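Local coordinates for manganese-containing pseudocatalase (Thermus thermophilus, PDB 2V8T), which probably breaks down hydrogen peroxide to water and oxygen, as manganese catalases do, using a pair of manganese ions bound in each subunit, at residues A[220-223]-A[224-228]; A[290-293]-A[294-298]; A[131-134]-A[135-139]; A[279-282]-A[283-287]; A[43-46]-A[47-50]. One frame throughout, in Å; residues are numbered along the deposited sequence. Where two conformers were deposited one is given.

Contact 1: residues A[220-223]-A[224-228]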
# COMPACT_ATOMS: atom_id res chain seq x y z
N GLU A 220 11.79 -7.89 -34.51
CA GLU A 220 11.19 -9.15 -34.10
C GLU A 220 9.69 -9.15 -34.35
O GLU A 220 9.11 -10.18 -34.74
CB GLU A 220 11.53 -9.42 -32.64
CG GLU A 220 13.00 -9.68 -32.36
CD GLU A 220 13.88 -8.48 -32.31
OE1 GLU A 220 13.38 -7.31 -32.32
OE2 GLU A 220 15.13 -8.68 -32.30
N ALA A 221 9.03 -8.00 -34.11
CA ALA A 221 7.62 -7.92 -34.40
C ALA A 221 7.34 -8.05 -35.90
O ALA A 221 6.40 -8.72 -36.30
CB ALA A 221 7.02 -6.59 -33.90
N LYS A 222 8.20 -7.43 -36.72
CA LYS A 222 8.05 -7.54 -38.17
C LYS A 222 8.09 -9.02 -38.58
O LYS A 222 7.32 -9.46 -39.42
CB LYS A 222 9.11 -6.70 -38.85
CG LYS A 222 8.86 -6.52 -40.33
CD LYS A 222 9.49 -7.49 -41.18
CE LYS A 222 9.38 -7.04 -42.69
NZ LYS A 222 10.15 -8.10 -43.36
N LYS A 223 9.03 -9.80 -38.02
CA LYS A 223 9.09 -11.22 -38.34
C LYS A 223 7.77 -11.93 -38.02
O LYS A 223 7.24 -12.70 -38.83
CB LYS A 223 10.23 -11.88 -37.61
CG LYS A 223 10.38 -13.38 -37.90
CD LYS A 223 11.37 -14.12 -37.00
CE LYS A 223 11.00 -14.15 -35.51
NZ LYS A 223 12.14 -14.54 -34.66
N TYR A 224 7.22 -11.67 -36.83
CA TYR A 224 5.96 -12.32 -36.46
C TYR A 224 4.80 -11.89 -37.35
O TYR A 224 3.93 -12.71 -37.63
CB TYR A 224 5.68 -12.12 -34.96
CG TYR A 224 6.68 -12.83 -34.09
CD1 TYR A 224 6.79 -14.21 -34.13
CD2 TYR A 224 7.48 -12.15 -33.18
CE1 TYR A 224 7.75 -14.85 -33.34
CE2 TYR A 224 8.41 -12.78 -32.40
CZ TYR A 224 8.57 -14.12 -32.49
OH TYR A 224 9.55 -14.76 -31.74
N MET A 225 4.80 -10.63 -37.80
CA MET A 225 3.79 -10.21 -38.79
C MET A 225 4.03 -10.90 -40.12
O MET A 225 3.05 -11.30 -40.81
CB MET A 225 3.78 -8.71 -38.97
CG MET A 225 3.31 -8.04 -37.75
SD MET A 225 2.90 -6.33 -37.91
CE MET A 225 4.34 -5.86 -38.17
N ASP A 226 5.28 -11.09 -40.53
CA ASP A 226 5.56 -11.80 -41.78
C ASP A 226 5.06 -13.24 -41.69
O ASP A 226 4.74 -13.83 -42.74
CB ASP A 226 7.03 -11.77 -42.08
CG ASP A 226 7.57 -10.45 -42.49
OD1 ASP A 226 6.78 -9.57 -42.92
OD2 ASP A 226 8.82 -10.26 -42.47
N LEU A 227 4.96 -13.81 -40.49
CA LEU A 227 4.41 -15.14 -40.26
C LEU A 227 2.87 -15.14 -40.18
O LEU A 227 2.28 -16.22 -40.06
CB LEU A 227 5.01 -15.76 -38.99
CG LEU A 227 6.50 -16.04 -39.05
CD1 LEU A 227 6.96 -16.63 -37.72
CD2 LEU A 227 6.83 -16.99 -40.19
N GLY A 228 2.26 -13.95 -40.24
CA GLY A 228 0.81 -13.82 -40.24
C GLY A 228 0.17 -13.66 -38.88
O GLY A 228 -1.06 -13.66 -38.78
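K222 and D226 pair one turn apart at the C-terminal end of helix 219-226, which G228 closes in a Schellman motif. The carbonyls of E220, A221 and K222 take the N-H groups of Y224, M225 and D226 in the usual i to i+4 pattern, the second at 2.9 Å between A221 O and M225 N. The last of the series, L227 N to K223 O, is more bent, with an N-H...O angle of 137°. M225 O then receives G228 N at 2.8 Å, and the positive phi of the glycine turns the chain out of the helix.

Among the side chains, K222 and D226 form a salt bridge in one of two modelled conformers of K222. K222 NZ reaches the syn lone pair of D226 OD2 at 2.7 Å. The lysine bends about its CB-CG bond (chi2 -93°), which carries its outer methylenes past the carboxylate. K223 and E220 look elsewhere: K223 NZ is bridged to E176, while E220 is bonded to Y166 and R175, tying this helix to helices 172-200 and 144-166. Y224 OH has a weak bond to E176, and its ring meets Y180 edge-to-face. K223, also modelled twice, runs alongside Y224 and in one conformer places CE over one ring face as a CH-pi contact, with K223 CE 4.1 Å from the Y224 ring centroid.

Contact 2: residues A[290-293]-A[294-298]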
# COMPACT_ATOMS: atom_id res chain seq x y z
N LEU A 290 17.74 -35.15 -3.87
CA LEU A 290 16.33 -35.01 -4.26
C LEU A 290 16.10 -35.58 -5.66
O LEU A 290 15.06 -36.21 -5.91
CB LEU A 290 15.86 -33.54 -4.23
CG LEU A 290 15.95 -32.87 -2.86
CD1 LEU A 290 15.17 -31.54 -2.90
CD2 LEU A 290 15.47 -33.76 -1.70
N TYR A 291 17.06 -35.42 -6.55
CA TYR A 291 16.94 -36.01 -7.89
C TYR A 291 16.85 -37.54 -7.78
O TYR A 291 16.12 -38.18 -8.54
CB TYR A 291 18.08 -35.61 -8.80
CG TYR A 291 18.20 -34.14 -9.12
CD1 TYR A 291 17.15 -33.24 -8.97
CD2 TYR A 291 19.40 -33.65 -9.59
CE1 TYR A 291 17.28 -31.91 -9.29
CE2 TYR A 291 19.56 -32.31 -9.94
CZ TYR A 291 18.48 -31.43 -9.79
OH TYR A 291 18.61 -30.10 -10.09
N GLU A 292 17.61 -38.12 -6.86
CA GLU A 292 17.54 -39.57 -6.63
C GLU A 292 16.21 -39.99 -6.09
O GLU A 292 15.66 -41.03 -6.47
CB GLU A 292 18.72 -40.01 -5.78
CG GLU A 292 18.79 -41.46 -5.50
CD GLU A 292 18.99 -42.35 -6.71
OE1 GLU A 292 19.35 -41.90 -7.81
OE2 GLU A 292 18.80 -43.58 -6.51
N ILE A 293 15.64 -39.22 -5.16
CA ILE A 293 14.30 -39.50 -4.63
C ILE A 293 13.31 -39.53 -5.80
O ILE A 293 12.45 -40.43 -5.88
CB ILE A 293 13.89 -38.50 -3.53
CG1 ILE A 293 14.73 -38.74 -2.29
CG2 ILE A 293 12.41 -38.52 -3.25
CD1 ILE A 293 14.55 -37.67 -1.22
N ALA A 294 13.37 -38.52 -6.67
CA ALA A 294 12.42 -38.46 -7.79
C ALA A 294 12.59 -39.67 -8.70
O ALA A 294 11.61 -40.28 -9.12
CB ALA A 294 12.61 -37.17 -8.56
N LYS A 295 13.84 -40.03 -8.99
CA LYS A 295 14.09 -41.23 -9.83
C LYS A 295 13.44 -42.45 -9.21
O LYS A 295 12.84 -43.31 -9.90
CB LYS A 295 15.59 -41.52 -9.95
CG LYS A 295 16.27 -40.65 -10.90
CD LYS A 295 17.74 -40.89 -10.88
CE LYS A 295 18.48 -39.98 -11.82
NZ LYS A 295 19.99 -40.13 -11.69
N LYS A 296 13.59 -42.62 -7.91
CA LYS A 296 13.04 -43.80 -7.26
C LYS A 296 11.51 -43.81 -7.25
O LYS A 296 10.91 -44.90 -7.27
CB LYS A 296 13.61 -43.93 -5.83
CG LYS A 296 15.08 -44.33 -5.80
CD LYS A 296 15.57 -45.22 -6.98
CE LYS A 296 16.98 -45.74 -6.75
NZ LYS A 296 17.03 -46.36 -5.41
N LEU A 297 10.86 -42.65 -7.32
CA LEU A 297 9.39 -42.62 -7.39
C LEU A 297 8.90 -43.36 -8.62
O LEU A 297 7.85 -44.00 -8.63
CB LEU A 297 8.83 -41.20 -7.47
CG LEU A 297 8.96 -40.37 -6.18
CD1 LEU A 297 8.45 -38.97 -6.49
CD2 LEU A 297 8.22 -41.04 -4.98
N TYR A 298 9.66 -43.26 -9.73
CA TYR A 298 9.29 -43.90 -10.99
C TYR A 298 9.51 -45.39 -10.87
O TYR A 298 8.84 -46.14 -11.56
CB TYR A 298 10.13 -43.34 -12.17
CG TYR A 298 9.70 -41.92 -12.60
CD1 TYR A 298 10.24 -40.78 -12.03
CD2 TYR A 298 8.71 -41.73 -13.52
CE1 TYR A 298 9.82 -39.52 -12.38
CE2 TYR A 298 8.27 -40.47 -13.90
CZ TYR A 298 8.81 -39.35 -13.32
OH TYR A 298 8.40 -38.08 -13.61
O HOH W 1 17.87 -44.17 -4.10
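The carboxylate of E292 reaches K295 and K296 across one turn of helix 288-299, and charge dominates the side-chain part of this contact. E292 and K295 were each modelled in two conformers, and the details of both pairs belong to one of them. With K296 the glutamate forms a long salt bridge, E292 OE2 to K296 NZ at 3.5 Å. A water reinforces it, donating to E292 OE2 at 2.6 Å and accepting from K296 NZ at 2.7 Å, so the water, more than the long direct approach, links the two charges. K296 arrives obliquely, its chain bent about CB-CG and again about CD-CE (chi4 51°). K295 stays extended beyond CG and crosses the glutamate at about a right angle. Its charge remains beyond salt-bridge range, and the touch is instead that of K295 CD on E292 OE1 at 3.6 Å.

The backbone bonds are those of a regular helix. L290, Y291 and E292 give their carbonyls to the N-H groups of A294, K295 and K296, each bond 3.0 Å long from N to O. L297 N to I293 O follows at 3.1 Å, with a more bent N-H...O angle of 139°.

Aliphatic carbons also lie against carbonyls of the preceding turn, K295 CG 3.4 Å from Y291 O and L297 CG 3.5 Å from I293 O. Other residues of the helix meet a second subunit, where I293 lies on S198, A294 on A55, and Y298 OH bonds to D243. This is a solvent-accessible i to i+4 Glu-Lys pair on a C-terminal helix that also packs against a neighbouring subunit.

Contact 3: residues A[131-134]-A[135-139]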
# COMPACT_ATOMS: atom_id res chain seq x y z
N GLU A 131 7.41 -2.65 -7.02
CA GLU A 131 6.03 -2.47 -6.54
C GLU A 131 5.27 -3.70 -6.83
O GLU A 131 5.18 -4.17 -7.98
CB GLU A 131 5.39 -1.23 -7.17
CG GLU A 131 4.96 -1.25 -8.63
CD GLU A 131 6.02 -1.19 -9.74
OE1 GLU A 131 7.19 -1.55 -9.52
OE2 GLU A 131 5.58 -0.84 -10.87
N HIS A 132 4.62 -4.29 -5.80
CA HIS A 132 3.90 -5.51 -6.06
C HIS A 132 2.60 -5.22 -6.80
O HIS A 132 1.92 -4.23 -6.56
CB HIS A 132 3.64 -6.30 -4.77
CG HIS A 132 4.88 -6.97 -4.24
ND1 HIS A 132 5.74 -6.41 -3.35
CD2 HIS A 132 5.42 -8.19 -4.55
CE1 HIS A 132 6.71 -7.28 -3.09
NE2 HIS A 132 6.55 -8.39 -3.80
N TRP A 133 2.22 -6.11 -7.69
CA TRP A 133 0.98 -5.96 -8.43
C TRP A 133 -0.19 -5.89 -7.44
O TRP A 133 -0.18 -6.57 -6.42
CB TRP A 133 0.79 -7.17 -9.37
CG TRP A 133 -0.37 -7.02 -10.31
CD1 TRP A 133 -0.34 -6.38 -11.51
CD2 TRP A 133 -1.72 -7.43 -10.11
NE1 TRP A 133 -1.59 -6.38 -12.08
CE2 TRP A 133 -2.46 -7.00 -11.23
CE3 TRP A 133 -2.40 -8.11 -9.07
CZ2 TRP A 133 -3.82 -7.23 -11.36
CZ3 TRP A 133 -3.75 -8.35 -9.19
CH2 TRP A 133 -4.45 -7.91 -10.32
N ASN A 134 -1.22 -5.10 -7.75
CA ASN A 134 -2.32 -4.95 -6.85
C ASN A 134 -3.64 -5.00 -7.60
O ASN A 134 -3.77 -4.58 -8.74
CB ASN A 134 -2.27 -4.00 -5.76
CG ASN A 134 -2.64 -2.68 -6.24
OD1 ASN A 134 -3.80 -2.38 -6.37
ND2 ASN A 134 -1.68 -1.86 -6.56
N GLY A 135 -4.66 -5.52 -6.89
CA GLY A 135 -5.98 -5.68 -7.47
C GLY A 135 -6.69 -4.45 -7.89
O GLY A 135 -7.67 -4.52 -8.63
N GLU A 136 -6.23 -3.27 -7.45
CA GLU A 136 -6.83 -2.04 -7.92
C GLU A 136 -6.39 -1.67 -9.34
O GLU A 136 -6.87 -0.71 -9.93
CB GLU A 136 -6.64 -0.91 -6.96
CG GLU A 136 -8.05 -0.12 -7.19
CD GLU A 136 -8.22 1.03 -6.27
OE1 GLU A 136 -9.17 1.70 -6.28
OE2 GLU A 136 -7.30 1.27 -5.42
N TYR A 137 -5.51 -2.47 -9.92
CA TYR A 137 -5.16 -2.38 -11.34
C TYR A 137 -6.27 -2.97 -12.23
O TYR A 137 -6.16 -2.86 -13.46
CB TYR A 137 -3.85 -3.03 -11.64
CG TYR A 137 -2.62 -2.41 -11.00
CD1 TYR A 137 -2.52 -1.11 -10.60
CD2 TYR A 137 -1.48 -3.18 -10.88
CE1 TYR A 137 -1.30 -0.61 -10.10
CE2 TYR A 137 -0.27 -2.73 -10.41
CZ TYR A 137 -0.19 -1.46 -10.01
OH TYR A 137 1.02 -0.97 -9.49
N VAL A 138 -7.29 -3.60 -11.62
CA VAL A 138 -8.42 -4.20 -12.35
C VAL A 138 -9.58 -3.21 -12.36
O VAL A 138 -9.94 -2.64 -11.33
CB VAL A 138 -8.80 -5.53 -11.71
CG1 VAL A 138 -10.12 -6.08 -12.26
CG2 VAL A 138 -7.67 -6.55 -11.93
N PHE A 139 -10.19 -3.10 -13.54
CA PHE A 139 -11.40 -2.30 -13.77
C PHE A 139 -12.48 -3.27 -14.26
O PHE A 139 -12.35 -3.86 -15.33
CB PHE A 139 -11.11 -1.24 -14.85
CG PHE A 139 -12.28 -0.36 -15.12
CD1 PHE A 139 -12.52 0.71 -14.28
CD2 PHE A 139 -13.14 -0.55 -16.19
CE1 PHE A 139 -13.61 1.55 -14.49
CE2 PHE A 139 -14.20 0.26 -16.42
CZ PHE A 139 -14.43 1.32 -15.59
O HOH W 2 1.48 -1.67 -6.95
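W133 and Y137 meet edge-to-face: the tyrosine turns its CD2 edge toward the five-membered ring of the indole, with centroids 5.0 Å apart and planes at 76°. Y137 CD2 stands 3.5 Å from W133 CD1, and the two side chains run antiparallel past one another. At the far rim of the indole, V138 CG2 lies near its plane, 3.8 Å from W133 CH2. The other ring in the pair, that of Y137, has N134 ND2 over one face in the modelled conformer of the asparagine.

N134 sets the turn that brings these groups together. Its OD1 accepts E136 N at 2.8 Å, an Asx turn, and its backbone O accepts Y137 N at 3.0 Å from above the carbonyl plane. Together they open the short 3-10 segment 135-137, in the loop between helices 114-117 and 144-166. With CG between the backbone N and carbonyl carbon (chi1 84°), the amide is folded over its own turn.

Further out, one water joins the two segments, donating to H132 O at 2.6 Å and to Y137 OH at 2.7 Å, and accepting from N134 ND2. Y137 OH also bonds to E136 of a third subunit. The indole is positioned by S38 OG of helix 36-49, which bonds W133 NE1, while M37 and M41 pack against the indole and W133 of a second subunit lies on it.

Contact 4: residues A[279-282]-A[283-287]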
# COMPACT_ATOMS: atom_id res chain seq x y z
N ALA A 279 23.91 -21.09 -4.90
CA ALA A 279 23.90 -19.95 -4.00
C ALA A 279 22.48 -19.52 -3.62
O ALA A 279 22.24 -18.93 -2.56
CB ALA A 279 24.66 -18.79 -4.58
N GLU A 280 21.52 -19.76 -4.51
CA GLU A 280 20.14 -19.47 -4.22
C GLU A 280 19.42 -20.66 -3.56
O GLU A 280 18.23 -20.59 -3.24
CB GLU A 280 19.39 -19.05 -5.47
CG GLU A 280 19.73 -17.64 -5.84
CD GLU A 280 19.27 -16.61 -4.80
OE1 GLU A 280 18.54 -16.98 -3.86
OE2 GLU A 280 19.63 -15.40 -4.93
N PHE A 281 20.13 -21.78 -3.37
CA PHE A 281 19.53 -22.96 -2.78
C PHE A 281 18.32 -23.46 -3.61
O PHE A 281 17.34 -23.95 -3.08
CB PHE A 281 19.16 -22.77 -1.31
CG PHE A 281 20.17 -21.96 -0.55
CD1 PHE A 281 21.45 -22.45 -0.38
CD2 PHE A 281 19.91 -20.67 -0.10
CE1 PHE A 281 22.44 -21.70 0.24
CE2 PHE A 281 20.90 -19.92 0.50
CZ PHE A 281 22.17 -20.44 0.67
N ALA A 282 18.48 -23.34 -4.95
CA ALA A 282 17.32 -23.49 -5.85
C ALA A 282 17.69 -24.49 -6.94
O ALA A 282 18.62 -24.22 -7.71
CB ALA A 282 16.96 -22.12 -6.40
N PRO A 283 17.04 -25.64 -7.02
CA PRO A 283 15.88 -26.07 -6.21
C PRO A 283 16.27 -26.60 -4.82
O PRO A 283 15.38 -26.80 -3.98
CB PRO A 283 15.28 -27.20 -7.07
CG PRO A 283 16.48 -27.80 -7.78
CD PRO A 283 17.38 -26.64 -8.06
N GLU A 284 17.56 -26.81 -4.61
CA GLU A 284 18.13 -27.18 -3.32
C GLU A 284 19.59 -26.75 -3.37
O GLU A 284 20.14 -26.56 -4.47
CB GLU A 284 17.96 -28.69 -3.07
CG GLU A 284 18.38 -29.19 -1.66
CD GLU A 284 17.70 -28.40 -0.56
OE1 GLU A 284 16.61 -28.85 -0.08
OE2 GLU A 284 18.23 -27.30 -0.21
N PHE A 285 20.24 -26.65 -2.20
CA PHE A 285 21.67 -26.33 -2.21
C PHE A 285 22.46 -27.33 -3.05
O PHE A 285 23.18 -26.94 -3.97
CB PHE A 285 22.20 -26.25 -0.77
CG PHE A 285 23.65 -25.93 -0.65
CD1 PHE A 285 24.22 -24.83 -1.31
CD2 PHE A 285 24.45 -26.70 0.16
CE1 PHE A 285 25.60 -24.56 -1.20
CE2 PHE A 285 25.80 -26.38 0.31
CZ PHE A 285 26.37 -25.33 -0.38
N HIS A 286 22.35 -28.61 -2.69
CA HIS A 286 22.98 -29.76 -3.40
C HIS A 286 21.79 -30.69 -3.75
O HIS A 286 21.37 -31.46 -2.90
CB HIS A 286 23.97 -30.48 -2.47
CG HIS A 286 25.20 -29.67 -2.21
ND1 HIS A 286 26.06 -29.94 -1.17
CD2 HIS A 286 25.69 -28.54 -2.81
CE1 HIS A 286 27.06 -29.07 -1.18
NE2 HIS A 286 26.88 -28.22 -2.19
N PRO A 287 21.26 -30.60 -4.99
CA PRO A 287 20.00 -31.28 -5.29
C PRO A 287 20.11 -32.75 -5.67
O PRO A 287 19.10 -33.38 -5.93
CB PRO A 287 19.46 -30.47 -6.47
CG PRO A 287 20.71 -29.98 -7.18
CD PRO A 287 21.62 -29.64 -6.05
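E284 OE2 is gripped by three groups: its own chain's F285 N at 2.9 Å, K212 N of the fourth subunit, and N143 ND2 of the second subunit. The glutamate directly follows a cis-proline type VI turn at A282-P283. F285 N approaches the anti lone pair, the side away from the other carboxylate oxygen, with an N-H...O angle of 155°. The carboxylate therefore ties the loop 279-287 to two neighbouring subunits at once.

The chain itself folds back sharply here. The peptide bond between A282 and P283 is cis, bringing their CA atoms to 3.0 Å, and the backbone angles of the two residues fit the turn type. Just before it, F281 and A282 form a G1 beta bulge facing D277, with F281 in a left-handed helical conformation. The turn closes without a bond between F281 O and E284 N, which lie 3.3 Å apart at a poor angle; F281 O is instead bonded by N143 ND2 of the second subunit, and R51 of that subunit packs on A282 and P283.

Across the turn, F281 and F285 come together, their CA atoms 4.0 Å apart. The two phenyl groups meet obliquely, with centroids 5.9 Å apart and planes at 58°. F285 O is held by H276 of the same chain, and F281 lies against E167 of the fourth subunit. The closest touch between the two side chains joins F281 CD1 to F285 CD1 at 3.8 Å, the latter atom lying at the edge of the F281 ring.

Contact 5: residues A[43-46]-A[47-50]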
# COMPACT_ATOMS: atom_id res chain seq x y z
N TYR A 43 -9.37 -8.89 -17.81
CA TYR A 43 -10.29 -9.66 -18.68
C TYR A 43 -10.85 -10.84 -17.93
O TYR A 43 -12.02 -11.23 -18.16
CB TYR A 43 -9.58 -10.06 -19.95
CG TYR A 43 -8.89 -8.93 -20.65
CD1 TYR A 43 -9.25 -7.58 -20.53
CD2 TYR A 43 -7.79 -9.20 -21.47
CE1 TYR A 43 -8.52 -6.58 -21.10
CE2 TYR A 43 -7.06 -8.21 -22.09
CZ TYR A 43 -7.42 -6.87 -21.88
OH TYR A 43 -6.71 -5.84 -22.42
N MET A 44 -10.08 -11.44 -17.04
CA MET A 44 -10.57 -12.57 -16.28
C MET A 44 -11.77 -12.14 -15.45
O MET A 44 -12.84 -12.76 -15.49
CB MET A 44 -9.49 -13.15 -15.41
CG MET A 44 -9.77 -14.45 -14.87
SD MET A 44 -10.02 -15.78 -16.08
CE MET A 44 -8.66 -15.95 -16.58
N TYR A 45 -11.60 -11.08 -14.62
CA TYR A 45 -12.71 -10.66 -13.77
C TYR A 45 -13.87 -10.12 -14.59
O TYR A 45 -15.03 -10.38 -14.25
CB TYR A 45 -12.25 -9.69 -12.69
CG TYR A 45 -11.62 -10.44 -11.54
CD1 TYR A 45 -12.34 -10.80 -10.42
CD2 TYR A 45 -10.30 -10.86 -11.57
CE1 TYR A 45 -11.80 -11.54 -9.43
CE2 TYR A 45 -9.71 -11.63 -10.57
CZ TYR A 45 -10.52 -11.96 -9.48
OH TYR A 45 -9.97 -12.69 -8.43
N GLN A 46 -13.61 -9.36 -15.67
CA GLN A 46 -14.72 -8.94 -16.50
C GLN A 46 -15.50 -10.15 -17.01
O GLN A 46 -16.72 -10.15 -17.10
CB GLN A 46 -14.24 -8.09 -17.69
CG GLN A 46 -13.78 -6.71 -17.25
CD GLN A 46 -13.05 -6.01 -18.37
OE1 GLN A 46 -13.14 -6.45 -19.52
NE2 GLN A 46 -12.34 -4.93 -18.08
N SER A 47 -14.77 -11.22 -17.41
CA SER A 47 -15.45 -12.39 -17.91
C SER A 47 -16.29 -13.05 -16.83
O SER A 47 -17.43 -13.49 -17.09
CB SER A 47 -14.48 -13.37 -18.56
OG SER A 47 -13.71 -14.15 -17.66
N PHE A 48 -15.79 -13.13 -15.60
CA PHE A 48 -16.58 -13.69 -14.50
C PHE A 48 -17.85 -12.86 -14.30
O PHE A 48 -18.96 -13.38 -14.10
CB PHE A 48 -15.79 -13.72 -13.19
CG PHE A 48 -14.50 -14.54 -13.22
CD1 PHE A 48 -14.27 -15.54 -14.15
CD2 PHE A 48 -13.55 -14.29 -12.24
CE1 PHE A 48 -13.11 -16.29 -14.10
CE2 PHE A 48 -12.39 -15.06 -12.19
CZ PHE A 48 -12.17 -16.04 -13.11
N ASN A 49 -17.65 -11.53 -14.29
CA ASN A 49 -18.69 -10.57 -13.89
C ASN A 49 -19.64 -10.20 -15.02
O ASN A 49 -20.55 -9.40 -14.82
CB ASN A 49 -17.98 -9.32 -13.37
CG ASN A 49 -17.18 -9.56 -12.10
OD1 ASN A 49 -16.31 -8.62 -11.78
ND2 ASN A 49 -17.38 -10.56 -11.40
N PHE A 50 -19.46 -10.78 -16.20
CA PHE A 50 -20.19 -10.37 -17.40
C PHE A 50 -21.67 -10.65 -17.25
O PHE A 50 -22.07 -11.77 -16.95
CB PHE A 50 -19.57 -11.14 -18.60
CG PHE A 50 -19.93 -10.59 -19.94
CD1 PHE A 50 -21.19 -10.84 -20.51
CD2 PHE A 50 -19.03 -9.83 -20.65
CE1 PHE A 50 -21.51 -10.36 -21.78
CE2 PHE A 50 -19.36 -9.35 -21.92
CZ PHE A 50 -20.58 -9.62 -22.47
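M44 O takes two donors, F48 N at 3.0 Å and S47 OG at 2.7 Å, so one carbonyl serves both the helix and the serine hydroxyl. S47 turns its OG back over the preceding turn (chi1 77°), and the same OG is also bonded by R4 of the second subunit. Regular backbone bonds flank this pair, S47 N to Y43 O and N49 N to Y45 O, each 2.9 Å.

Outside this polar line F48 gathers the packing. M44 folds so that its CG meets F48 CZ at 3.4 Å, while SD makes an oblique Met-aromatic contact, 4.4 Å from the ring centroid of F48. M44 O stands over a face of that ring. The edge of F48, at CD2, points to the face of Y45, with planes at 66° and Y45 CD1 4.1 Å from F48 CD2.

This part of helix 36-49 lies between two partners. Y43 packs against L154 of helix 144-166 and I66 of helix 57-85, its OH bonded to E155, a manganese ligand, whereas M44, Y45 and F48 pack against R4, M37 and A78 of the second subunit.

Contacts 3 and 5 lie nearest the dimanganese centre and touch each other: F139 O and Q46 NE2 are 3.0 Å apart, a probable hydrogen bond, and V138 CG1 packs on Y45 CB at 4.2 Å. The side chain of Y43 in contact 5 is about 4 Å from a manganese ion, that of W133 in contact 3 about 12 Å, and that of Y224 in contact 1 about 13 Å. Contacts 1 and 3 lie on opposite sides of the chain's centre. Contacts 2 and 4, remote from the metals, meet through Y291 OH on P283 CG (3.9 Å) and L290 CD1 on E284 CB (4.0 Å). Contacts 2 to 5 all touch the second subunit.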